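Long-range contacts in putative alpha-N-acetylgalactosaminidase (Bacillus halodurans C-125, PDB 3CC1), which probably hydrolyses terminal alpha-linked N-acetylgalactosamine residues from glycoconjugates, using a TIM-barrel domain of the alpha-galactosidase type followed by a C-terminal beta sandwich: residues 12-17 with 313-318; 72-77 with 120-125; 113-118 with 183-188; 177-182 with 209-214. All coordinates share one frame; numbering follows the deposited sequence.

Contact 1: 12-17 with 313-318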
loop_
_atom_site.group_PDB
_atom_site.type_symbol
_atom_site.label_atom_id
_atom_site.label_comp_id
_atom_site.label_asym_id
_atom_site.label_seq_id
_atom_site.Cartn_x
_atom_site.Cartn_y
_atom_site.Cartn_z
ATOM N N PRO A 12 -1.323 5.020 32.071
ATOM C CA PRO A 12 -1.892 5.913 31.023
ATOM C C PRO A 12 -3.015 6.769 31.598
ATOM O O PRO A 12 -3.832 6.269 32.363
ATOM C CB PRO A 12 -2.422 4.945 29.977
ATOM C CG PRO A 12 -1.578 3.678 30.153
ATOM C CD PRO A 12 -1.138 3.632 31.603
ATOM N N PRO A 13 -3.035 8.069 31.268
ATOM C CA PRO A 13 -4.118 8.932 31.757
ATOM C C PRO A 13 -5.501 8.439 31.351
ATOM O O PRO A 13 -5.719 7.993 30.224
ATOM C CB PRO A 13 -3.805 10.292 31.091
ATOM C CG PRO A 13 -2.329 10.269 30.862
ATOM C CD PRO A 13 -2.013 8.834 30.518
HETATM N N MSE A 14 -6.403 8.515 32.313
HETATM C CA MSE A 14 -7.818 8.280 32.130
HETATM C C MSE A 14 -8.599 9.514 32.569
HETATM O O MSE A 14 -8.412 10.044 33.687
HETATM C CB MSE A 14 -8.268 7.071 32.973
HETATM C CG MSE A 14 -7.650 5.731 32.543
HETATM SE SE MSE A 14 -8.140 4.303 33.707
HETATM C CE MSE A 14 -10.087 4.460 33.631
ATOM N N GLY A 15 -9.476 9.969 31.683
ATOM C CA GLY A 15 -10.241 11.156 31.957
ATOM C C GLY A 15 -11.233 11.509 30.893
ATOM O O GLY A 15 -11.675 10.659 30.145
ATOM N N TRP A 16 -11.628 12.780 30.912
ATOM C CA TRP A 16 -12.605 13.359 30.017
ATOM C C TRP A 16 -11.953 14.597 29.408
ATOM O O TRP A 16 -11.226 15.328 30.068
ATOM C CB TRP A 16 -13.884 13.734 30.791
ATOM C CG TRP A 16 -14.890 14.611 30.061
ATOM C CD1 TRP A 16 -15.905 14.193 29.254
ATOM C CD2 TRP A 16 -14.977 16.055 30.088
ATOM N NE1 TRP A 16 -16.568 15.274 28.723
ATOM C CE2 TRP A 16 -16.050 16.423 29.254
ATOM C CE3 TRP A 16 -14.223 17.068 30.700
ATOM C CZ2 TRP A 16 -16.428 17.741 29.067
ATOM C CZ3 TRP A 16 -14.624 18.399 30.523
ATOM C CH2 TRP A 16 -15.707 18.710 29.721
ATOM N N ASN A 17 -12.212 14.800 28.133
ATOM C CA ASN A 17 -11.741 15.966 27.397
ATOM C C ASN A 17 -12.929 16.632 26.668
ATOM O O ASN A 17 -13.767 15.958 26.100
ATOM C CB ASN A 17 -10.613 15.522 26.456
ATOM C CG ASN A 17 -10.078 16.636 25.572
ATOM O OD1 ASN A 17 -10.800 17.186 24.745
ATOM N ND2 ASN A 17 -8.806 16.968 25.741
ATOM N N SER A 313 -3.140 3.010 25.291
ATOM C CA SER A 313 -3.470 4.367 24.919
ATOM C C SER A 313 -4.091 5.091 26.140
ATOM O O SER A 313 -4.870 4.472 26.910
ATOM C CB SER A 313 -4.472 4.365 23.751
ATOM O OG SER A 313 -4.765 5.692 23.285
ATOM N N PRO A 314 -3.793 6.390 26.305
ATOM C CA PRO A 314 -4.668 7.149 27.194
ATOM C C PRO A 314 -6.114 6.950 26.823
ATOM O O PRO A 314 -6.429 6.740 25.666
ATOM C CB PRO A 314 -4.266 8.610 26.968
ATOM C CG PRO A 314 -2.955 8.568 26.330
ATOM C CD PRO A 314 -2.774 7.237 25.664
ATOM N N LEU A 315 -6.970 6.991 27.828
ATOM C CA LEU A 315 -8.406 6.836 27.671
ATOM C C LEU A 315 -9.049 8.162 28.035
ATOM O O LEU A 315 -9.262 8.443 29.210
ATOM C CB LEU A 315 -8.944 5.713 28.600
ATOM C CG LEU A 315 -8.382 4.303 28.349
ATOM C CD1 LEU A 315 -9.046 3.212 29.302
ATOM C CD2 LEU A 315 -8.477 3.883 26.866
HETATM N N MSE A 316 -9.350 8.976 27.027
HETATM C CA MSE A 316 -10.015 10.261 27.232
HETATM C C MSE A 316 -11.412 10.264 26.627
HETATM O O MSE A 316 -11.553 10.403 25.416
HETATM C CB MSE A 316 -9.197 11.391 26.619
HETATM C CG MSE A 316 -7.906 11.632 27.346
HETATM SE SE MSE A 316 -8.142 12.542 29.090
HETATM C CE MSE A 316 -6.953 11.437 29.718
ATOM N N PHE A 317 -12.425 10.187 27.449
ATOM C CA PHE A 317 -13.786 10.176 27.007
ATOM C C PHE A 317 -14.203 11.523 26.473
ATOM O O PHE A 317 -14.032 12.492 27.127
ATOM C CB PHE A 317 -14.684 9.789 28.163
ATOM C CG PHE A 317 -16.100 9.550 27.795
ATOM C CD1 PHE A 317 -17.008 10.543 27.820
ATOM C CD2 PHE A 317 -16.541 8.302 27.470
ATOM C CE1 PHE A 317 -18.295 10.311 27.512
ATOM C CE2 PHE A 317 -17.834 8.065 27.176
ATOM C CZ PHE A 317 -18.711 9.068 27.182
ATOM N N GLY A 318 -14.798 11.547 25.301
ATOM C CA GLY A 318 -15.085 12.799 24.619
ATOM C C GLY A 318 -16.538 13.216 24.550
ATOM O O GLY A 318 -16.875 14.308 24.053
#
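Met14, Gly15 and Trp16 pair in parallel with Leu315, Met316 and Phe317, the two strand axes coming within 4.2 Å and inclined at 34°. Four backbone bonds join them: Leu315 N to Pro13 O, Gly15 N to Leu315 O, Phe317 N to Gly15 O and Asn17 N to Phe317 O. Met316 carries most of the packing on one face. It is a selenomethionine, bent at chi2 and chi3, and it folds back across Gly15. Met316 SE lies 3.8 Å from Gly15 CA, and Met316 CE reaches Pro13 CB at 3.6 Å. A beta carbon on Gly15 would press tightly on the SE. Met14 and Leu315 share the other face with Trp16 and Phe317. The first two run side by side, Met14 CG 4.1 Å from Leu315 CB. Trp16 has CG anti to its backbone N (chi1 168°), which brings CD1 to the edge of the Phe317 ring, 4.1 Å from Phe317 CD1. The same Trp16 CD1 is 3.3 Å from Phe317 O. Trp16 NE1 bonds to Gly319 O. An alanine here would probably leave Gly319 O without this donor and open a gap beside the Phe317 edge. Asn17 OD1 caps Trp19 N, and its ND2 bonds to Asp53 OD2. The contact pairs the first strand of the barrel with the last in chain order, consistent with the closing of the barrel. Strand 49-52 lies on the other side of strand 14-17. Helix 335-343 covers Met14 and Leu315, and helix 28-41 packs on Trp16.

Contact 2: 72-77 with 120-125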
loop_
_atom_site.group_PDB
_atom_site.type_symbol
_atom_site.label_atom_id
_atom_site.label_comp_id
_atom_site.label_asym_id
_atom_site.label_seq_id
_atom_site.Cartn_x
_atom_site.Cartn_y
_atom_site.Cartn_z
ATOM N N LEU A 72 -7.824 37.895 21.921
ATOM C CA LEU A 72 -7.548 36.780 22.856
ATOM C C LEU A 72 -7.329 37.343 24.264
ATOM O O LEU A 72 -6.732 38.429 24.449
ATOM C CB LEU A 72 -6.343 35.929 22.444
ATOM C CG LEU A 72 -6.329 35.298 21.060
ATOM C CD1 LEU A 72 -5.086 34.342 20.937
ATOM C CD2 LEU A 72 -7.601 34.599 20.738
ATOM N N CYS A 73 -7.825 36.610 25.255
ATOM C CA CYS A 73 -7.639 36.995 26.646
ATOM C C CYS A 73 -6.207 36.693 27.003
ATOM O O CYS A 73 -5.755 35.584 26.838
ATOM C CB CYS A 73 -8.555 36.206 27.564
ATOM S SG CYS A 73 -10.269 36.535 27.234
HETATM N N MSE A 74 -5.491 37.704 27.454
HETATM C CA MSE A 74 -4.058 37.574 27.598
HETATM C C MSE A 74 -3.570 38.557 28.659
HETATM O O MSE A 74 -4.052 39.675 28.702
HETATM C CB MSE A 74 -3.380 37.911 26.255
HETATM C CG MSE A 74 -1.930 37.391 26.109
HETATM SE SE MSE A 74 -1.193 37.975 24.391
HETATM C CE MSE A 74 -0.930 39.851 24.659
ATOM N N ASP A 75 -2.583 38.156 29.460
ATOM C CA ASP A 75 -1.998 39.054 30.433
ATOM C C ASP A 75 -0.926 39.920 29.812
ATOM O O ASP A 75 -0.650 39.857 28.616
ATOM C CB ASP A 75 -1.552 38.333 31.712
ATOM C CG ASP A 75 -0.269 37.536 31.580
ATOM O OD1 ASP A 75 0.479 37.727 30.599
ATOM O OD2 ASP A 75 0.018 36.731 32.526
ATOM N N GLU A 76 -0.395 40.820 30.628
ATOM C CA GLU A 76 0.554 41.809 30.150
ATOM C C GLU A 76 1.895 41.230 29.750
ATOM O O GLU A 76 2.697 41.922 29.161
ATOM C CB GLU A 76 0.757 42.943 31.178
ATOM C CG GLU A 76 0.938 42.538 32.604
ATOM C CD GLU A 76 0.372 43.615 33.585
ATOM O OE1 GLU A 76 1.081 44.632 33.835
ATOM O OE2 GLU A 76 -0.760 43.412 34.098
ATOM N N TYR A 77 2.125 39.964 30.071
ATOM C CA TYR A 77 3.409 39.286 29.783
ATOM C C TYR A 77 3.238 38.264 28.667
ATOM O O TYR A 77 4.044 37.370 28.500
ATOM C CB TYR A 77 3.940 38.609 31.043
ATOM C CG TYR A 77 4.010 39.580 32.190
ATOM C CD1 TYR A 77 4.900 40.636 32.168
ATOM C CD2 TYR A 77 3.155 39.450 33.281
ATOM C CE1 TYR A 77 4.946 41.552 33.198
ATOM C CE2 TYR A 77 3.205 40.356 34.333
ATOM C CZ TYR A 77 4.100 41.405 34.268
ATOM O OH TYR A 77 4.147 42.262 35.341
ATOM N N ARG A 120 0.424 35.474 18.675
ATOM C CA ARG A 120 0.752 36.500 17.722
ATOM C C ARG A 120 0.406 37.881 18.296
ATOM O O ARG A 120 1.009 38.884 17.969
ATOM C CB ARG A 120 -0.044 36.254 16.435
ATOM C CG ARG A 120 0.336 34.967 15.726
ATOM C CD ARG A 120 -0.194 35.034 14.302
ATOM N NE ARG A 120 -0.046 33.755 13.652
ATOM C CZ ARG A 120 -0.380 33.535 12.387
ATOM N NH1 ARG A 120 -0.813 34.530 11.642
ATOM N NH2 ARG A 120 -0.289 32.333 11.876
ATOM N N GLN A 121 -0.630 37.891 19.115
ATOM C CA GLN A 121 -1.125 39.080 19.791
ATOM C C GLN A 121 -0.063 39.677 20.742
ATOM O O GLN A 121 0.055 40.903 20.857
ATOM C CB GLN A 121 -2.384 38.723 20.547
ATOM C CG GLN A 121 -3.073 39.919 21.180
ATOM C CD GLN A 121 -4.436 39.514 21.776
ATOM O OE1 GLN A 121 -5.295 39.012 21.076
ATOM N NE2 GLN A 121 -4.614 39.744 23.061
ATOM N N ALA A 122 0.716 38.800 21.386
ATOM C CA ALA A 122 1.852 39.215 22.200
ATOM C C ALA A 122 2.931 39.831 21.322
ATOM O O ALA A 122 3.570 40.803 21.687
ATOM C CB ALA A 122 2.404 38.030 23.015
ATOM N N VAL A 123 3.122 39.282 20.145
ATOM C CA VAL A 123 4.174 39.784 19.251
ATOM C C VAL A 123 3.754 41.176 18.777
ATOM O O VAL A 123 4.530 42.122 18.813
ATOM C CB VAL A 123 4.483 38.785 18.110
ATOM C CG1 VAL A 123 5.406 39.422 17.094
ATOM C CG2 VAL A 123 5.089 37.471 18.682
ATOM N N TYR A 124 2.481 41.306 18.389
ATOM C CA TYR A 124 1.910 42.604 17.987
ATOM C C TYR A 124 2.114 43.649 19.065
ATOM O O TYR A 124 2.561 44.747 18.793
ATOM C CB TYR A 124 0.409 42.469 17.727
ATOM C CG TYR A 124 -0.365 43.777 17.599
ATOM C CD1 TYR A 124 -0.133 44.662 16.556
ATOM C CD2 TYR A 124 -1.375 44.090 18.501
ATOM C CE1 TYR A 124 -0.871 45.839 16.445
ATOM C CE2 TYR A 124 -2.097 45.248 18.404
ATOM C CZ TYR A 124 -1.853 46.113 17.377
ATOM O OH TYR A 124 -2.605 47.267 17.310
ATOM N N GLU A 125 1.800 43.276 20.295
ATOM C CA GLU A 125 1.784 44.224 21.403
ATOM C C GLU A 125 3.193 44.397 21.940
ATOM O O GLU A 125 3.455 45.261 22.749
ATOM C CB GLU A 125 0.873 43.737 22.533
ATOM C CG GLU A 125 -0.645 43.793 22.217
ATOM C CD GLU A 125 -1.549 43.346 23.395
ATOM O OE1 GLU A 125 -1.061 43.343 24.544
ATOM O OE2 GLU A 125 -2.741 42.968 23.191
HETATM O O HOH W 1 -2.285 42.218 27.255
HETATM O O HOH W 2 1.062 43.039 26.350
#
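The side-chain amide of Gln121 bonds to both the backbone N and the backbone O of Leu72. Leu72 N donates to Gln121 OE1 at 2.9 Å, in the plane of the amide and on a lone pair. Gln121 NE2 returns a bond to Leu72 O, also 2.9 Å, with the donor tilted from that carbonyl plane. The pair of bonds fixes the rotation of the amide. Gln121 reaches Leu72 on an extended chain, its CG anti to the backbone N (chi1 -174°). Leu72 CB packs 3.5 Å from Gln121 OE1. Beside this, the selenomethionine Met74 lies against the helix. Met74 SE is 3.7 Å from Ala122 N and also touches Ala122 CB. Phe69 of a second subunit packs on Gln121. This is the close-packed part, with Gln121 and Ala122 buried.

The Met74 chain bends at chi3, and its tip marks the passage to the wet side. Met74 CE meets Glu125 tip to tip, 3.5 Å from Glu125 OE1. Glu125 is exposed, and waters link it to the 72-77 chain. One water donates to Glu125 OE1 at 2.8 Å and only weakly to Glu76 O. Another sits 3.2 Å from both Glu125 OE1 and Asp75 O.

The loop turns away through an Asx turn, Asp75 OD1 accepting from Tyr77 N at 2.8 Å. The contact joins the long loop after strand 49-52 to the short helix after strands 109-115 and 118-119, consistent with the extended beta-alpha loops that TIM barrels often carry.

Contact 3: 113-118 with 183-188. With SO4 (sulfate ion), chain C; IMD (imidazole), chain G.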
loop_
_atom_site.group_PDB
_atom_site.type_symbol
_atom_site.label_atom_id
_atom_site.label_comp_id
_atom_site.label_asym_id
_atom_site.label_seq_id
_atom_site.Cartn_x
_atom_site.Cartn_y
_atom_site.Cartn_z
ATOM N N HIS A 113 -5.159 21.921 27.351
ATOM C CA HIS A 113 -4.330 21.902 26.129
ATOM C C HIS A 113 -3.892 23.287 25.819
ATOM O O HIS A 113 -4.656 24.228 25.924
ATOM C CB HIS A 113 -5.085 21.376 24.893
ATOM C CG HIS A 113 -5.310 19.897 24.873
ATOM N ND1 HIS A 113 -5.315 19.165 23.693
ATOM C CD2 HIS A 113 -5.615 19.024 25.866
ATOM C CE1 HIS A 113 -5.542 17.891 23.988
ATOM N NE2 HIS A 113 -5.739 17.780 25.295
ATOM N N ILE A 114 -2.630 23.415 25.444
ATOM C CA ILE A 114 -2.101 24.654 24.959
ATOM C C ILE A 114 -1.553 24.433 23.540
ATOM O O ILE A 114 -1.245 23.308 23.156
ATOM C CB ILE A 114 -1.024 25.198 25.924
ATOM C CG1 ILE A 114 0.243 24.347 25.865
ATOM C CG2 ILE A 114 -1.593 25.275 27.365
ATOM C CD1 ILE A 114 1.390 24.859 26.725
HETATM N N MSE A 115 -1.431 25.532 22.780
HETATM C CA MSE A 115 -0.751 25.569 21.506
HETATM C C MSE A 115 0.708 25.956 21.717
HETATM O O MSE A 115 1.055 26.799 22.568
HETATM C CB MSE A 115 -1.394 26.619 20.598
HETATM C CG MSE A 115 -2.855 26.355 20.317
HETATM SE SE MSE A 115 -3.137 24.877 19.086
HETATM C CE MSE A 115 -2.069 25.513 17.573
ATOM N N ARG A 116 1.568 25.271 21.001
ATOM C CA ARG A 116 2.967 25.615 20.959
ATOM C C ARG A 116 3.140 27.077 20.600
ATOM O O ARG A 116 2.474 27.581 19.692
ATOM C CB ARG A 116 3.643 24.792 19.874
ATOM C CG ARG A 116 5.110 25.101 19.652
ATOM C CD ARG A 116 5.644 24.401 18.393
ATOM N NE ARG A 116 5.007 24.862 17.167
ATOM C CZ ARG A 116 5.508 25.805 16.363
ATOM N NH1 ARG A 116 6.632 26.411 16.661
ATOM N NH2 ARG A 116 4.868 26.163 15.275
ATOM N N GLY A 117 4.098 27.713 21.272
ATOM C CA GLY A 117 4.565 29.056 20.907
ATOM C C GLY A 117 4.103 30.183 21.809
ATOM O O GLY A 117 3.840 30.019 23.013
ATOM N N ILE A 118 4.001 31.346 21.194
ATOM C CA ILE A 118 3.681 32.567 21.880
ATOM C C ILE A 118 2.617 33.290 21.038
ATOM O O ILE A 118 2.662 33.248 19.831
ATOM C CB ILE A 118 4.957 33.461 22.010
ATOM C CG1 ILE A 118 4.674 34.710 22.844
ATOM C CG2 ILE A 118 5.525 33.842 20.619
ATOM C CD1 ILE A 118 5.939 35.486 23.261
ATOM N N VAL A 183 0.505 19.671 24.853
ATOM C CA VAL A 183 0.903 20.693 23.882
ATOM C C VAL A 183 0.520 20.190 22.485
ATOM O O VAL A 183 0.943 19.106 22.038
ATOM C CB VAL A 183 2.397 21.018 23.981
ATOM C CG1 VAL A 183 2.766 22.241 23.109
ATOM C CG2 VAL A 183 2.798 21.187 25.467
ATOM N N ASP A 184 -0.330 20.982 21.823
ATOM C CA ASP A 184 -0.692 20.767 20.420
ATOM C C ASP A 184 0.207 21.589 19.475
ATOM O O ASP A 184 0.905 22.538 19.895
ATOM C CB ASP A 184 -2.185 21.075 20.240
ATOM C CG ASP A 184 -3.104 20.075 21.043
ATOM O OD1 ASP A 184 -2.808 18.848 21.077
ATOM O OD2 ASP A 184 -4.126 20.477 21.600
ATOM N N ASP A 185 0.225 21.192 18.205
ATOM C CA ASP A 185 1.118 21.792 17.183
ATOM C C ASP A 185 2.591 21.631 17.533
ATOM O O ASP A 185 3.414 22.487 17.231
ATOM C CB ASP A 185 0.885 23.276 16.997
ATOM C CG ASP A 185 1.662 23.847 15.786
ATOM O OD1 ASP A 185 1.751 23.126 14.767
ATOM O OD2 ASP A 185 2.212 24.985 15.861
ATOM N N ILE A 186 2.901 20.515 18.168
ATOM C CA ILE A 186 4.233 20.251 18.653
ATOM C C ILE A 186 4.894 19.165 17.826
ATOM O O ILE A 186 6.114 19.086 17.808
ATOM C CB ILE A 186 4.218 19.915 20.189
ATOM C CG1 ILE A 186 5.602 20.177 20.779
ATOM C CG2 ILE A 186 3.693 18.484 20.446
ATOM C CD1 ILE A 186 6.106 21.660 20.633
ATOM N N ALA A 187 4.105 18.344 17.135
ATOM C CA ALA A 187 4.642 17.524 16.063
ATOM C C ALA A 187 4.854 18.440 14.802
ATOM O O ALA A 187 4.386 19.596 14.746
ATOM C CB ALA A 187 3.700 16.293 15.752
ATOM N N ALA A 188 5.575 17.941 13.811
ATOM C CA ALA A 188 5.704 18.649 12.525
ATOM C C ALA A 188 4.350 18.595 11.790
ATOM O O ALA A 188 3.829 17.523 11.518
ATOM C CB ALA A 188 6.811 18.025 11.676
HETATM S S SO4 C . 0.155 17.888 16.909
HETATM O O1 SO4 C . 0.801 18.239 15.643
HETATM O O2 SO4 C . -0.927 18.842 17.272
HETATM O O3 SO4 C . 1.199 18.027 17.930
HETATM O O4 SO4 C . -0.371 16.534 16.889
HETATM N N1 IMD G . -7.262 19.244 17.608
HETATM C C2 IMD G . -6.353 19.700 18.508
HETATM N N3 IMD G . -6.947 19.732 19.730
HETATM C C4 IMD G . -8.217 19.313 19.585
HETATM C C5 IMD G . -8.413 18.996 18.255
HETATM O O HOH W 3 1.084 26.972 17.413
#
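Asp185 OD2 is gripped by two nitrogens of Arg116, side-on. The Arg116 NH2 salt bridge to Asp185 OD2 is 3.0 Å long and the Arg116 NE bond to it 3.1 Å. Both come from the same face of the carboxylate, whose plane stands 58° from the guanidinium. A water 2.8 Å from Asp185 OD2 also reaches Arg116 O. The bend at chi3 of Arg116 (64°) turns the guanidinium back toward Asp185, and Arg116 CD rests on Ile186 CD1 at 3.6 Å. Arg116 NH1 has a second charged partner in Glu198.

The shortest direct bond between the two segments is His113 ND1 to Asp184 OD2, 2.7 Å. It lies near the ring plane and meets the carboxylate on its syn side. An imidazole, probably from the crystallisation liquor, adds a weak bond to the same oxygen. The backbone pairs Met115 with Asp184 through Asp184 N to Ile114 O and Arg116 N to Asp184 O. The side chain of selenomethionine Met115 crosses that of Asp184 at about a right angle, SE against CB. Beyond the strand, the N-H groups of Asp185, Ile186 and Ala187 all donate to one sulfate, which Arg190 of a second subunit also binds.

Strands 109-115 and 180-184 are parallel neighbours in the TIM-barrel sheet. The polar groups sit at their C-terminal ends, where this fold usually carries its active site. Helix 162-175 packs on Ile114 and Arg116, helix 196-208 covers Ile186, and strand 152-155 touches Met115.

Contact 4: 177-182 with 209-214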
loop_
_atom_site.group_PDB
_atom_site.type_symbol
_atom_site.label_atom_id
_atom_site.label_comp_id
_atom_site.label_asym_id
_atom_site.label_seq_id
_atom_site.Cartn_x
_atom_site.Cartn_y
_atom_site.Cartn_z
ATOM N N GLY A 177 -3.084 25.657 39.647
ATOM C CA GLY A 177 -3.326 24.296 40.115
ATOM C C GLY A 177 -3.546 23.250 39.031
ATOM O O GLY A 177 -4.229 22.237 39.260
ATOM N N VAL A 178 -2.981 23.506 37.852
ATOM C CA VAL A 178 -3.039 22.595 36.709
ATOM C C VAL A 178 -2.201 21.338 37.007
ATOM O O VAL A 178 -1.104 21.437 37.580
ATOM C CB VAL A 178 -2.547 23.280 35.406
ATOM C CG1 VAL A 178 -2.398 22.286 34.276
ATOM C CG2 VAL A 178 -3.504 24.443 34.989
ATOM N N ASP A 179 -2.725 20.161 36.621
ATOM C CA ASP A 179 -2.046 18.865 36.872
ATOM C C ASP A 179 -1.534 18.171 35.621
ATOM O O ASP A 179 -0.714 17.257 35.698
ATOM C CB ASP A 179 -3.005 17.909 37.611
ATOM C CG ASP A 179 -3.599 18.552 38.825
ATOM O OD1 ASP A 179 -2.797 18.990 39.683
ATOM O OD2 ASP A 179 -4.838 18.713 38.883
ATOM N N PHE A 180 -2.043 18.618 34.481
ATOM C CA PHE A 180 -1.794 18.008 33.186
ATOM C C PHE A 180 -1.821 19.096 32.096
ATOM O O PHE A 180 -2.756 19.899 32.008
ATOM C CB PHE A 180 -2.876 16.943 32.964
ATOM C CG PHE A 180 -2.883 16.283 31.612
ATOM C CD1 PHE A 180 -3.563 16.848 30.539
ATOM C CD2 PHE A 180 -2.332 15.044 31.440
ATOM C CE1 PHE A 180 -3.615 16.202 29.288
ATOM C CE2 PHE A 180 -2.376 14.403 30.190
ATOM C CZ PHE A 180 -3.032 14.987 29.125
ATOM N N VAL A 181 -0.792 19.101 31.260
ATOM C CA VAL A 181 -0.713 19.993 30.084
ATOM C C VAL A 181 -0.373 19.152 28.822
ATOM O O VAL A 181 0.633 18.417 28.799
ATOM C CB VAL A 181 0.313 21.126 30.276
ATOM C CG1 VAL A 181 0.416 21.951 29.000
ATOM C CG2 VAL A 181 -0.066 22.039 31.459
ATOM N N LYS A 182 -1.250 19.215 27.814
ATOM C CA LYS A 182 -0.968 18.645 26.498
ATOM C C LYS A 182 -0.625 19.786 25.544
ATOM O O LYS A 182 -1.369 20.755 25.445
ATOM C CB LYS A 182 -2.162 17.860 25.949
ATOM C CG LYS A 182 -1.902 17.214 24.563
ATOM C CD LYS A 182 -2.434 15.803 24.469
ATOM C CE LYS A 182 -2.034 15.155 23.094
ATOM N N CYS A 209 8.688 24.371 37.348
ATOM C CA CYS A 209 7.563 25.231 37.747
ATOM C C CYS A 209 7.104 25.023 39.192
ATOM O O CYS A 209 6.190 25.688 39.669
ATOM C CB CYS A 209 6.385 25.021 36.802
ATOM S SG CYS A 209 5.468 23.548 37.166
ATOM N N GLY A 210 7.676 24.047 39.858
ATOM C CA GLY A 210 7.398 23.849 41.262
ATOM C C GLY A 210 6.117 23.130 41.625
ATOM O O GLY A 210 5.737 23.093 42.796
ATOM N N ARG A 211 5.442 22.566 40.641
ATOM C CA ARG A 211 4.232 21.779 40.908
ATOM C C ARG A 211 4.246 20.496 40.088
ATOM O O ARG A 211 4.463 20.547 38.891
ATOM C CB ARG A 211 2.977 22.584 40.559
ATOM C CG ARG A 211 1.708 21.793 40.697
ATOM C CD ARG A 211 0.484 22.562 40.263
ATOM N NE ARG A 211 -0.706 21.751 40.493
ATOM C CZ ARG A 211 -1.310 21.636 41.679
ATOM N NH1 ARG A 211 -0.851 22.307 42.716
ATOM N NH2 ARG A 211 -2.373 20.872 41.843
ATOM N N PRO A 212 4.001 19.344 40.720
ATOM C CA PRO A 212 3.927 18.118 39.924
ATOM C C PRO A 212 2.865 18.234 38.856
ATOM O O PRO A 212 1.718 18.610 39.130
ATOM C CB PRO A 212 3.540 17.049 40.943
ATOM C CG PRO A 212 3.929 17.638 42.264
ATOM C CD PRO A 212 3.738 19.098 42.143
HETATM N N MSE A 213 3.260 17.883 37.645
HETATM C CA MSE A 213 2.469 18.167 36.472
HETATM C C MSE A 213 2.856 17.258 35.300
HETATM O O MSE A 213 4.024 17.143 34.950
HETATM C CB MSE A 213 2.642 19.659 36.106
HETATM C CG MSE A 213 1.478 20.245 35.326
HETATM SE SE MSE A 213 1.725 22.064 34.709
HETATM C CE MSE A 213 1.757 22.896 36.431
ATOM N N VAL A 214 1.862 16.622 34.693
ATOM C CA VAL A 214 2.112 15.713 33.582
ATOM C C VAL A 214 2.177 16.507 32.272
ATOM O O VAL A 214 1.371 17.403 32.034
ATOM C CB VAL A 214 1.050 14.600 33.506
ATOM C CG1 VAL A 214 1.251 13.757 32.197
ATOM C CG2 VAL A 214 1.118 13.750 34.746
HETATM O O HOH W 4 -0.401 17.987 40.302
#
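Arg211 reaches Asp179 and Val178 with the edge of its guanidinium. Arg211 NH2 forms a salt bridge to Asp179 OD1 at 2.9 Å, on the syn lone pair and close to the guanidinium plane. Arg211 NE donates to Val178 O at 3.0 Å, from above that carbonyl plane. Gly177 CA lies over the centre of one guanidinium face, 3.6 Å above it. Arg211 is extended from CG to NE, which carries the guanidinium across to residues 177-179. A leucine in its place would probably leave Asp179 OD1 without its charged mate and Val178 O without this donor.

Next to it, the selenomethionine Met213 touches Val181 CG2 with its SE at 3.7 Å. Val214 CG1 packs against Phe180 CD2 at 3.9 Å. Two backbone bonds, Val214 N to Asp179 O and Val181 N to Val214 O, begin the parallel pairing.

Farther out, Asp179 OD2 accepts from His104 NE2 and Phe110 N, which would hold the carboxylate in place for Arg211. Gly177 closes the preceding helix in a Schellman motif. Strand 180-184, helix 196-208 and strand 214-216 form the beta-alpha-beta crossover typical of a TIM barrel, and this contact lies where both strands begin.

Contacts 1, 3 and 4 share one parallel barrel sheet. Contacts 3 and 4 use the same strand, 180-184, at its end and its beginning. They touch where Ile114 N lies 2.9 Å from Lys182 O, a probable hydrogen bond, and their centres are about 16 Å apart. Contact 1 meets contact 3 through Asn17 ND2, 3.2 Å from His113 NE2, and meets contact 4 where Pro13 CG packs on Phe180 CE2. Contact 2 lies outermost, its centre about 28 Å from the centre of the chain, and touches contact 3 through Val123 and Ile118. The strand ends in contact 3 lie where TIM barrels usually hold their active site. The hexaoxaicosane-diol pocket includes no residue of the four contacts.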